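Local structure of UDP-L-Rhamnose Synthase (Acanthamoeba polyphaga mimivirus, 7JID) at residues C92-C97 with R148-F153; S17-I22 with R54-I59; T177-Y182 with N225-L230. The protein is a UDP-L-rhamnose synthase of a giant virus, an oxidoreductase that binds NADP and a UDP-rhamnose nucleotide sugar in neighbouring pockets. All coordinates share one frame; numbering follows the deposited sequence. Where two conformers were deposited one is given.

Contact 1: residues C92-C97 with R148-F153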
loop_
_atom_site.group_PDB
_atom_site.type_symbol
_atom_site.label_atom_id
_atom_site.label_comp_id
_atom_site.label_asym_id
_atom_site.label_seq_id
_atom_site.Cartn_x
_atom_site.Cartn_y
_atom_site.Cartn_z
ATOM N N CYS A 92 7.468 4.069 -6.647
ATOM C CA CYS A 92 7.670 4.803 -7.929
ATOM C C CYS A 92 9.176 5.000 -8.151
ATOM O O CYS A 92 9.718 4.671 -9.268
ATOM C CB CYS A 92 6.974 6.151 -7.905
ATOM S SG CYS A 92 5.177 6.006 -8.081
ATOM N N LEU A 93 9.880 5.436 -7.107
ATOM C CA LEU A 93 11.350 5.591 -7.163
ATOM C C LEU A 93 12.019 4.255 -7.453
ATOM O O LEU A 93 12.931 4.216 -8.344
ATOM C CB LEU A 93 11.840 6.207 -5.859
ATOM C CG LEU A 93 11.329 7.596 -5.496
ATOM C CD1 LEU A 93 12.026 8.036 -4.238
ATOM C CD2 LEU A 93 11.612 8.615 -6.595
ATOM N N ALA A 94 11.603 3.158 -6.809
ATOM C CA ALA A 94 12.174 1.818 -7.077
ATOM C C ALA A 94 11.977 1.456 -8.556
ATOM O O ALA A 94 12.977 1.092 -9.244
ATOM C CB ALA A 94 11.595 0.757 -6.203
ATOM N N PHE A 95 10.759 1.570 -9.062
ATOM C CA PHE A 95 10.468 1.113 -10.441
ATOM C C PHE A 95 11.306 1.933 -11.414
ATOM O O PHE A 95 11.862 1.365 -12.365
ATOM C CB PHE A 95 9.002 1.282 -10.819
ATOM C CG PHE A 95 8.120 0.161 -10.326
ATOM C CD1 PHE A 95 8.270 -1.115 -10.794
ATOM C CD2 PHE A 95 7.148 0.391 -9.372
ATOM C CE1 PHE A 95 7.508 -2.167 -10.315
ATOM C CE2 PHE A 95 6.353 -0.644 -8.928
ATOM C CZ PHE A 95 6.534 -1.927 -9.368
ATOM N N ILE A 96 11.323 3.235 -11.235
ATOM C CA ILE A 96 11.960 4.150 -12.230
ATOM C C ILE A 96 13.477 4.069 -12.095
ATOM O O ILE A 96 14.173 3.965 -13.144
ATOM C CB ILE A 96 11.412 5.574 -12.083
ATOM C CG1 ILE A 96 9.917 5.649 -12.440
ATOM C CG2 ILE A 96 12.215 6.529 -12.949
ATOM C CD1 ILE A 96 9.285 6.954 -11.999
ATOM N N CYS A 97 14.033 4.046 -10.882
ATOM C CA CYS A 97 15.511 3.879 -10.739
ATOM C C CYS A 97 15.947 2.557 -11.373
ATOM O O CYS A 97 16.959 2.587 -12.099
ATOM C CB CYS A 97 15.965 4.020 -9.295
ATOM S SG CYS A 97 15.790 5.717 -8.764
ATOM N N ARG A 148 8.469 -5.061 2.654
ATOM C CA ARG A 148 8.330 -6.324 1.910
ATOM C C ARG A 148 8.478 -6.019 0.417
ATOM O O ARG A 148 9.163 -6.780 -0.289
ATOM C CB ARG A 148 6.976 -6.936 2.236
ATOM C CG ARG A 148 6.859 -7.327 3.697
ATOM C CD ARG A 148 5.543 -7.973 4.008
ATOM N NE ARG A 148 5.515 -9.327 3.470
ATOM C CZ ARG A 148 4.481 -10.132 3.634
ATOM N NH1 ARG A 148 3.416 -9.718 4.291
ATOM N NH2 ARG A 148 4.510 -11.356 3.129
ATOM N N LEU A 149 7.809 -4.977 -0.077
ATOM C CA LEU A 149 7.815 -4.687 -1.529
ATOM C C LEU A 149 9.236 -4.382 -1.977
ATOM O O LEU A 149 9.634 -4.765 -3.115
ATOM C CB LEU A 149 6.853 -3.538 -1.852
ATOM C CG LEU A 149 5.384 -3.932 -1.759
ATOM C CD1 LEU A 149 4.496 -2.702 -1.661
ATOM C CD2 LEU A 149 5.005 -4.780 -2.959
ATOM N N MET A 150 10.051 -3.815 -1.097
ATOM C CA MET A 150 11.452 -3.467 -1.476
ATOM C C MET A 150 12.286 -4.730 -1.708
ATOM O O MET A 150 13.276 -4.644 -2.462
ATOM C CB MET A 150 12.127 -2.559 -0.455
ATOM C CG MET A 150 11.565 -1.166 -0.446
ATOM S SD MET A 150 11.830 -0.277 -2.028
ATOM C CE MET A 150 10.938 1.242 -1.670
ATOM N N HIS A 151 11.878 -5.864 -1.152
ATOM C CA HIS A 151 12.611 -7.142 -1.318
ATOM C C HIS A 151 12.470 -7.604 -2.772
ATOM O O HIS A 151 13.305 -8.410 -3.204
ATOM C CB HIS A 151 12.121 -8.173 -0.304
ATOM C CG HIS A 151 12.672 -7.967 1.073
ATOM N ND1 HIS A 151 12.224 -6.945 1.939
ATOM C CD2 HIS A 151 13.590 -8.678 1.780
ATOM C CE1 HIS A 151 12.894 -7.025 3.081
ATOM N NE2 HIS A 151 13.664 -8.141 3.032
ATOM N N PHE A 152 11.454 -7.149 -3.509
ATOM C CA PHE A 152 11.331 -7.424 -4.966
ATOM C C PHE A 152 12.357 -6.630 -5.785
ATOM O O PHE A 152 12.463 -6.900 -7.013
ATOM C CB PHE A 152 9.919 -7.115 -5.465
ATOM C CG PHE A 152 8.919 -8.114 -4.982
ATOM C CD1 PHE A 152 8.861 -9.374 -5.535
ATOM C CD2 PHE A 152 8.007 -7.786 -4.002
ATOM C CE1 PHE A 152 7.932 -10.297 -5.083
ATOM C CE2 PHE A 152 7.065 -8.705 -3.562
ATOM C CZ PHE A 152 7.058 -9.980 -4.078
ATOM N N PHE A 153 13.118 -5.719 -5.161
ATOM C CA PHE A 153 14.147 -4.886 -5.803
ATOM C C PHE A 153 15.521 -5.132 -5.145
ATOM O O PHE A 153 16.316 -4.236 -5.077
ATOM C CB PHE A 153 13.770 -3.406 -5.709
ATOM C CG PHE A 153 12.492 -3.040 -6.407
ATOM C CD1 PHE A 153 12.509 -2.551 -7.699
ATOM C CD2 PHE A 153 11.275 -3.166 -5.759
ATOM C CE1 PHE A 153 11.326 -2.223 -8.342
ATOM C CE2 PHE A 153 10.090 -2.820 -6.396
ATOM C CZ PHE A 153 10.125 -2.332 -7.681
#
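Ala94 and Phe153 bring the two backbones to a CA-CA separation of 7.1 Å, where the helical segment 92-97 meets segment 148-153, at the C-terminal part of helix 138-150 and just beyond. The methyl of Ala94 sits almost exactly over the centre of the Phe153 ring: CB is 3.6 Å from the ring centroid and only 7° off the ring normal, a well-centred CH-pi contact. A residue as small as alanine suits this place because it lets the aromatic ring lie flat against the helix. With CG anti to its carbonyl carbon (chi1 -62°), Phe153 carries its ring out toward Ala94 and on to Phe95. There the ring turns its edge to its neighbour, CZ standing over one face of Phe95, 3.7 Å from Phe95 CE1; the planes meet at 81° in a T-shaped pair. In this Rossmann-type domain helices 79-99 and 138-150 pack side by side next to the parallel sheet, and the unbranched Met150 reaches the same seam, its SD lying 4.3 Å from Ala94 CB. Ala94 and Met150 both touch Val157 of strand 157-162, so the apolar seam continues down to the sheet. Phe95 also stacks with Phe152 of the second subunit, and Phe152 returns the stack with Phe95 of that subunit, which places the T-shaped pair beside the dimer interface.

Contact 2: residues S17-I22 with R54-I59. With NAP (NADP nicotinamide-adenine-dinucleotide phosphate), chain D.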
loop_
_atom_site.group_PDB
_atom_site.type_symbol
_atom_site.label_atom_id
_atom_site.label_comp_id
_atom_site.label_asym_id
_atom_site.label_seq_id
_atom_site.Cartn_x
_atom_site.Cartn_y
_atom_site.Cartn_z
ATOM N N SER A 17 18.296 16.709 4.567
ATOM C CA SER A 17 19.150 17.912 4.742
ATOM C C SER A 17 20.513 17.483 5.290
ATOM O O SER A 17 21.541 17.963 4.809
ATOM C CB SER A 17 18.539 18.938 5.672
ATOM O OG SER A 17 17.414 19.564 5.097
ATOM N N MET A 18 20.530 16.597 6.283
ATOM C CA MET A 18 21.785 16.180 6.960
ATOM C C MET A 18 22.663 15.411 5.989
ATOM O O MET A 18 23.878 15.669 5.938
ATOM C CB MET A 18 21.504 15.280 8.161
ATOM C CG MET A 18 21.524 16.041 9.443
ATOM S SD MET A 18 21.514 14.856 10.781
ATOM C CE MET A 18 19.854 14.215 10.568
ATOM N N VAL A 19 22.061 14.481 5.263
ATOM C CA VAL A 19 22.805 13.664 4.281
ATOM C C VAL A 19 23.337 14.598 3.188
ATOM O O VAL A 19 24.488 14.437 2.797
ATOM C CB VAL A 19 21.931 12.552 3.698
ATOM C CG1 VAL A 19 22.619 11.796 2.579
ATOM C CG2 VAL A 19 21.500 11.577 4.776
ATOM N N SER A 20 22.470 15.449 2.644
ATOM C CA SER A 20 22.828 16.438 1.592
ATOM C C SER A 20 24.111 17.170 2.008
ATOM O O SER A 20 25.085 17.187 1.191
ATOM C CB SER A 20 21.684 17.396 1.357
ATOM O OG SER A 20 21.981 18.288 0.296
ATOM N N LYS A 21 24.113 17.726 3.223
ATOM C CA LYS A 21 25.251 18.515 3.781
ATOM C C LYS A 21 26.534 17.690 3.774
ATOM O O LYS A 21 27.587 18.241 3.380
ATOM C CB LYS A 21 24.971 18.984 5.206
ATOM C CG LYS A 21 24.634 20.459 5.310
ATOM C CD LYS A 21 23.414 20.748 6.155
ATOM C CE LYS A 21 22.772 22.079 5.820
ATOM N NZ LYS A 21 21.310 22.040 6.044
ATOM N N ILE A 22 26.462 16.430 4.210
ATOM C CA ILE A 22 27.639 15.527 4.264
ATOM C C ILE A 22 28.104 15.194 2.845
ATOM O O ILE A 22 29.307 15.141 2.642
ATOM C CB ILE A 22 27.339 14.267 5.092
ATOM C CG1 ILE A 22 27.147 14.659 6.558
ATOM C CG2 ILE A 22 28.431 13.219 4.900
ATOM C CD1 ILE A 22 26.383 13.660 7.383
ATOM N N ARG A 54 23.424 8.446 -8.585
ATOM C CA ARG A 54 22.796 7.854 -7.380
ATOM C C ARG A 54 21.500 8.604 -7.136
ATOM O O ARG A 54 21.490 9.855 -7.253
ATOM C CB ARG A 54 23.704 7.990 -6.156
ATOM C CG ARG A 54 25.047 7.272 -6.204
ATOM C CD ARG A 54 24.948 5.766 -6.416
ATOM N NE ARG A 54 26.298 5.212 -6.332
ATOM C CZ ARG A 54 27.131 5.105 -7.382
ATOM N NH1 ARG A 54 26.725 5.501 -8.579
ATOM N NH2 ARG A 54 28.366 4.657 -7.211
ATOM N N VAL A 55 20.481 7.887 -6.678
ATOM C CA VAL A 55 19.240 8.503 -6.144
ATOM C C VAL A 55 19.091 8.067 -4.681
ATOM O O VAL A 55 19.371 6.909 -4.368
ATOM C CB VAL A 55 18.032 8.105 -7.006
ATOM C CG1 VAL A 55 16.736 8.665 -6.453
ATOM C CG2 VAL A 55 18.235 8.568 -8.453
ATOM N N MET A 56 18.652 8.984 -3.854
ATOM C CA MET A 56 18.326 8.628 -2.443
ATOM C C MET A 56 16.946 9.153 -2.091
ATOM O O MET A 56 16.562 10.230 -2.534
ATOM C CB MET A 56 19.356 9.161 -1.447
ATOM C CG MET A 56 20.815 8.924 -1.861
ATOM S SD MET A 56 22.024 9.351 -0.568
ATOM C CE MET A 56 21.979 7.807 0.341
ATOM N N SER A 57 16.259 8.382 -1.259
ATOM C CA SER A 57 14.899 8.666 -0.768
ATOM C C SER A 57 14.944 8.870 0.755
ATOM O O SER A 57 15.160 7.885 1.497
ATOM C CB SER A 57 13.928 7.583 -1.126
ATOM O OG SER A 57 12.634 7.909 -0.610
ATOM N N PHE A 58 14.660 10.088 1.182
ATOM C CA PHE A 58 14.464 10.465 2.605
ATOM C C PHE A 58 13.066 11.005 2.805
ATOM O O PHE A 58 12.927 12.037 3.465
ATOM C CB PHE A 58 15.561 11.420 3.057
ATOM C CG PHE A 58 16.933 10.866 2.810
ATOM C CD1 PHE A 58 17.348 9.715 3.451
ATOM C CD2 PHE A 58 17.766 11.423 1.847
ATOM C CE1 PHE A 58 18.586 9.143 3.197
ATOM C CE2 PHE A 58 19.018 10.870 1.621
ATOM C CZ PHE A 58 19.409 9.719 2.256
ATOM N N ILE A 59 12.087 10.338 2.206
ATOM C CA ILE A 59 10.701 10.860 2.188
ATOM C C ILE A 59 9.855 10.004 3.126
ATOM O O ILE A 59 10.115 8.800 3.323
ATOM C CB ILE A 59 10.066 10.928 0.792
ATOM C CG1 ILE A 59 9.779 9.528 0.245
ATOM C CG2 ILE A 59 10.931 11.778 -0.137
ATOM C CD1 ILE A 59 9.109 9.487 -1.106
HETATM P PA NAP D . 10.906 14.870 7.608
HETATM O O1A NAP D . 11.759 15.954 8.227
HETATM O O2A NAP D . 9.416 14.990 7.690
HETATM O O5B NAP D . 11.413 14.827 6.109
HETATM C C5B NAP D . 10.641 14.170 5.103
HETATM C C4B NAP D . 10.738 14.816 3.729
HETATM O O4B NAP D . 10.090 14.028 2.740
HETATM C C3B NAP D . 10.065 16.181 3.778
HETATM O O3B NAP D . 11.054 17.062 3.194
HETATM C C2B NAP D . 8.853 15.983 2.878
HETATM O O2B NAP D . 8.671 17.132 2.106
HETATM C C1B NAP D . 9.265 14.851 1.939
HETATM N N9A NAP D . 8.227 14.080 1.283
HETATM C C8A NAP D . 7.256 13.387 1.861
HETATM N N7A NAP D . 6.513 12.763 0.944
HETATM C C5A NAP D . 7.019 13.081 -0.255
HETATM C C6A NAP D . 6.661 12.773 -1.585
HETATM N N6A NAP D . 5.622 12.001 -1.803
HETATM N N1A NAP D . 7.436 13.328 -2.579
HETATM C C2A NAP D . 8.493 14.094 -2.273
HETATM N N3A NAP D . 8.899 14.452 -1.045
HETATM C C4A NAP D . 8.167 13.929 -0.023
HETATM O O3 NAP D . 11.207 13.375 8.126
HETATM P PN NAP D . 12.661 12.702 8.394
HETATM O O1N NAP D . 12.515 12.316 9.857
HETATM O O2N NAP D . 13.818 13.385 7.796
HETATM O O5D NAP D . 12.439 11.315 7.663
HETATM C C5D NAP D . 12.791 10.893 6.352
HETATM C C4D NAP D . 11.936 9.635 6.017
HETATM O O4D NAP D . 12.812 8.583 5.765
HETATM C C3D NAP D . 11.133 9.246 7.240
HETATM O O3D NAP D . 10.116 8.214 6.950
HETATM C C2D NAP D . 12.392 8.856 8.049
HETATM O O2D NAP D . 12.245 8.067 9.238
HETATM C C1D NAP D . 13.221 8.095 7.048
HETATM P P2B NAP D . 7.311 17.948 2.156
HETATM O O1X NAP D . 7.283 18.761 3.377
HETATM O O2X NAP D . 7.596 18.826 0.923
HETATM O O3X NAP D . 6.061 17.074 2.011
#
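Val19 leans from helix 14-25 onto Phe58, and its CB already lies 4.0 Å from Phe58 CE2. From CB the side chain forks. CG1, anti to the backbone N (chi1 174°), lies 3.8 Å from Phe58 CZ and about as far from CE2, and its distance to Met56 SD is 4.0 Å. CG2 comes within 3.8 Å of Phe58 CZ and makes an off-centre CH-pi contact, 28° from the ring normal. A beta-branched valine suits the position because the fork sets both methyls against the ring while CG1 also reaches the methionine sulfur. This is packing inside a Rossmann-type nucleotide-binding domain, joining the helix that follows strand 5-9 to strand 54-57, its neighbour in the parallel sheet. Met56 and Phe58 point toward the same helix; Met56, extended at chi2 (-172°), carries SD to the valine, and its chain bends only beyond the sulfur. Both also touch Ile8 of strand 5-9. Just past the strand the chain turns to NADP: Phe58 O approaches C5D of the cofactor at 3.1 Å, while Ile59 lays its CG2 against the adenine, 3.5 Å from N3A. Trp14 and Ile15, at the start of the valine's own helix, give backbone N-H groups to the same cofactor.

Contact 3: residues T177-Y182 with N225-L230. With AWU ([[(2~{R},3~{S},4~{R},5~{R})-5-[2,4-bis(oxidanylidene)pyrimidin-1-yl]-3,4-bis(oxidanyl)oxolan-2-yl]methoxy-oxidanyl-phosphoryl] [(2~{R},3~{R},4~{R},5~{R},6~{S})-6-methyl-3,4,5-tris(oxidanyl)oxan-2-yl] hydrogen phosphate), chain C; EDO (1,2-ethanediol), chain I.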
loop_
_atom_site.group_PDB
_atom_site.type_symbol
_atom_site.label_atom_id
_atom_site.label_comp_id
_atom_site.label_asym_id
_atom_site.label_seq_id
_atom_site.Cartn_x
_atom_site.Cartn_y
_atom_site.Cartn_z
ATOM N N THR A 177 15.732 14.429 21.967
ATOM C CA THR A 177 14.954 15.696 22.147
ATOM C C THR A 177 13.525 15.341 22.561
ATOM O O THR A 177 12.946 15.977 23.504
ATOM C CB THR A 177 14.953 16.563 20.885
ATOM O OG1 THR A 177 16.314 16.635 20.462
ATOM C CG2 THR A 177 14.386 17.943 21.152
ATOM N N LYS A 178 12.927 14.406 21.847
ATOM C CA LYS A 178 11.526 14.026 22.117
ATOM C C LYS A 178 11.415 13.502 23.545
ATOM O O LYS A 178 10.533 14.016 24.274
ATOM C CB LYS A 178 11.023 13.046 21.043
ATOM C CG LYS A 178 10.793 13.766 19.722
ATOM C CD LYS A 178 9.933 13.070 18.731
ATOM C CE LYS A 178 10.596 11.822 18.240
ATOM N NZ LYS A 178 9.683 11.066 17.351
ATOM N N ILE A 179 12.249 12.547 23.972
ATOM C CA ILE A 179 11.973 11.902 25.288
ATOM C C ILE A 179 12.269 12.901 26.414
ATOM O O ILE A 179 11.566 12.819 27.433
ATOM C CB ILE A 179 12.652 10.532 25.458
ATOM C CG1 ILE A 179 14.178 10.621 25.526
ATOM C CG2 ILE A 179 12.135 9.597 24.383
ATOM C CD1 ILE A 179 14.839 9.360 26.035
ATOM N N LEU A 180 13.152 13.884 26.199
ATOM C CA LEU A 180 13.410 14.952 27.191
ATOM C C LEU A 180 12.134 15.775 27.357
ATOM O O LEU A 180 11.924 16.312 28.467
ATOM C CB LEU A 180 14.585 15.828 26.769
ATOM C CG LEU A 180 15.971 15.259 27.058
ATOM C CD1 LEU A 180 17.046 16.075 26.357
ATOM C CD2 LEU A 180 16.250 15.171 28.555
ATOM N N SER A 181 11.277 15.816 26.341
ATOM C CA SER A 181 10.086 16.711 26.308
ATOM C C SER A 181 8.885 16.017 26.946
ATOM O O SER A 181 7.885 16.712 27.229
ATOM C CB SER A 181 9.779 17.182 24.901
ATOM O OG SER A 181 9.065 16.192 24.171
ATOM N N TYR A 182 8.937 14.705 27.155
ATOM C CA TYR A 182 7.737 13.902 27.494
ATOM C C TYR A 182 7.581 13.850 29.021
ATOM O O TYR A 182 8.550 13.527 29.712
ATOM C CB TYR A 182 7.805 12.502 26.868
ATOM C CG TYR A 182 7.619 12.452 25.369
ATOM C CD1 TYR A 182 6.867 13.394 24.685
ATOM C CD2 TYR A 182 8.188 11.429 24.618
ATOM C CE1 TYR A 182 6.716 13.349 23.303
ATOM C CE2 TYR A 182 8.068 11.391 23.239
ATOM C CZ TYR A 182 7.304 12.329 22.566
ATOM O OH TYR A 182 7.130 12.309 21.193
ATOM N N ASN A 225 15.251 4.814 29.864
ATOM C CA ASN A 225 15.824 5.068 31.196
ATOM C C ASN A 225 17.335 5.120 31.119
ATOM O O ASN A 225 17.924 5.961 31.809
ATOM C CB ASN A 225 15.342 4.033 32.197
ATOM C CG ASN A 225 13.936 4.267 32.691
ATOM O OD1 ASN A 225 13.290 5.259 32.368
ATOM N ND2 ASN A 225 13.456 3.284 33.433
ATOM N N GLU A 226 17.975 4.251 30.340
ATOM C CA GLU A 226 19.459 4.289 30.284
ATOM C C GLU A 226 19.915 5.629 29.685
ATOM O O GLU A 226 20.896 6.220 30.174
ATOM C CB GLU A 226 20.057 3.156 29.460
ATOM C CG GLU A 226 20.031 1.810 30.131
ATOM C CD GLU A 226 20.417 0.711 29.174
ATOM O OE1 GLU A 226 19.673 0.532 28.232
ATOM O OE2 GLU A 226 21.445 0.050 29.381
ATOM N N ILE A 227 19.217 6.126 28.657
ATOM C CA ILE A 227 19.557 7.403 27.984
ATOM C C ILE A 227 19.348 8.567 28.957
ATOM O O ILE A 227 20.291 9.363 29.121
ATOM C CB ILE A 227 18.732 7.626 26.704
ATOM C CG1 ILE A 227 19.094 6.585 25.656
ATOM C CG2 ILE A 227 18.968 9.056 26.192
ATOM C CD1 ILE A 227 18.093 6.547 24.550
ATOM N N LEU A 228 18.224 8.612 29.651
ATOM C CA LEU A 228 17.949 9.757 30.553
ATOM C C LEU A 228 18.952 9.678 31.704
ATOM O O LEU A 228 19.350 10.717 32.160
ATOM C CB LEU A 228 16.498 9.733 31.026
ATOM C CG LEU A 228 15.523 10.046 29.900
ATOM C CD1 LEU A 228 14.112 9.656 30.284
ATOM C CD2 LEU A 228 15.618 11.510 29.481
ATOM N N SER A 229 19.247 8.477 32.191
ATOM C CA SER A 229 20.279 8.277 33.258
ATOM C C SER A 229 21.657 8.821 32.804
ATOM O O SER A 229 22.356 9.459 33.621
ATOM C CB SER A 229 20.331 6.850 33.706
ATOM O OG SER A 229 19.140 6.472 34.369
ATOM N N LEU A 230 22.084 8.616 31.553
ATOM C CA LEU A 230 23.362 9.220 31.089
ATOM C C LEU A 230 23.287 10.737 31.077
ATOM O O LEU A 230 24.269 11.383 31.461
ATOM C CB LEU A 230 23.698 8.709 29.704
ATOM C CG LEU A 230 24.204 7.278 29.653
ATOM C CD1 LEU A 230 24.249 6.801 28.214
ATOM C CD2 LEU A 230 25.584 7.174 30.314
HETATM P PA AWU C . 7.196 9.185 19.323
HETATM O O1A AWU C . 5.724 9.026 19.360
HETATM O O2A AWU C . 7.785 10.539 19.682
HETATM O O3A AWU C . 7.943 8.973 17.890
HETATM P PB AWU C . 7.394 8.091 16.609
HETATM O O1B AWU C . 6.950 6.647 16.951
HETATM O O2B AWU C . 6.440 8.988 15.790
HETATM O O3B AWU C . 8.801 7.941 15.862
HETATM C "C5'" AWU C . 9.488 7.000 12.430
HETATM O "O5'" AWU C . 9.350 7.746 13.624
HETATM C "C4'" AWU C . 10.650 6.032 12.566
HETATM O "O4'" AWU C . 10.725 5.126 11.442
HETATM C "C3'" AWU C . 10.458 5.224 13.808
HETATM O "O3'" AWU C . 11.662 4.555 14.074
HETATM C "C2'" AWU C . 10.193 6.077 15.044
HETATM C "C1'" AWU C . 9.160 7.087 14.805
HETATM N N1 AWU C . 7.113 7.990 24.374
HETATM C C2 AWU C . 7.108 8.114 25.753
HETATM O O2 AWU C . 7.983 7.541 26.434
HETATM N N3 AWU C . 6.214 8.982 26.325
HETATM C C4 AWU C . 5.245 9.600 25.598
HETATM O O4 AWU C . 4.462 10.416 26.211
HETATM C C5 AWU C . 5.265 9.490 24.207
HETATM C C6 AWU C . 6.140 8.593 23.601
HETATM C C1C AWU C . 8.081 7.076 23.704
HETATM C C2C AWU C . 7.507 6.095 22.682
HETATM C C3C AWU C . 8.717 5.881 21.737
HETATM C C4C AWU C . 9.382 7.218 21.806
HETATM C C5C AWU C . 9.233 8.084 20.573
HETATM C "C6'" AWU C . 9.723 8.050 11.346
HETATM O "O2'" AWU C . 11.359 6.832 15.302
HETATM O O2C AWU C . 7.152 4.908 23.346
HETATM O O3C AWU C . 9.629 4.949 22.289
HETATM O O4C AWU C . 8.805 7.959 22.873
HETATM O O5C AWU C . 7.822 8.099 20.256
HETATM C C1 EDO I . 11.683 13.467 30.717
HETATM O O1 EDO I . 10.424 13.559 31.365
HETATM C C2 EDO I . 12.732 14.215 31.476
HETATM O O2 EDO I . 12.849 15.571 31.056
#
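Ile179 and Leu228 lean across each other at a slant where helices 175-181 and 224-234 pass nearly at right angles, the short axes crossing at -85° and 11.0 Å apart. Ile179 CG1 stands between its backbone N and carbonyl carbon (chi1 67°), and CD1 extends from it toward the other helix, ending 4.0 Å from Leu228 CG and 4.1 Å from Ile227 CG2. Leu180 and Leu228 instead slide past one another in opposite directions, touching by their CD2 methyls at 3.8 Å. With the axes this far apart, long branched side chains suit the gap, and their ends do the touching. Ile185 of strand 184-185 adds to this core, touching both Ile179 and Leu228.

Lys178 of the same helix and Tyr182, just beyond its end, face the UDP-sugar. Tyr182 lays one ring face against the uracil, whose C5 lies 3.5 Å above the ring plane and offset toward the rim, while Lys178 O sits over the centre of the opposite face. Lys178 O also accepts bonds from Ser181 N and Ser181 OG, the latter 2.6 Å from OG to O and in the carbonyl plane. Lys178 NZ grips the diphosphate through O3A at 2.8 Å and, more loosely, O2A. The lysine ammonium would probably offset part of the diphosphate's negative charge, with the tyrosyl hydroxyl lying against O2A too.

Contacts 1 and 2 belong to the cofactor-binding half and touch directly, through Leu93 CD1 and Ser57 CB at 3.7 Å and through Cys97 SG and Val55 CB at 3.7 Å, although their centres lie 18 Å apart. Strand 54-57 thus has the helix of contact 2 on one side and helix 79-99 on the other. Contact 2 runs straight into the NADP pocket, whereas in contact 1 the side chain of Met150 stays about 11 Å from the cofactor. Contact 3, beside the UDP-sugar, is centred 27 Å from contact 2 and 36 Å from contact 1, which lies across the chain's centre from it.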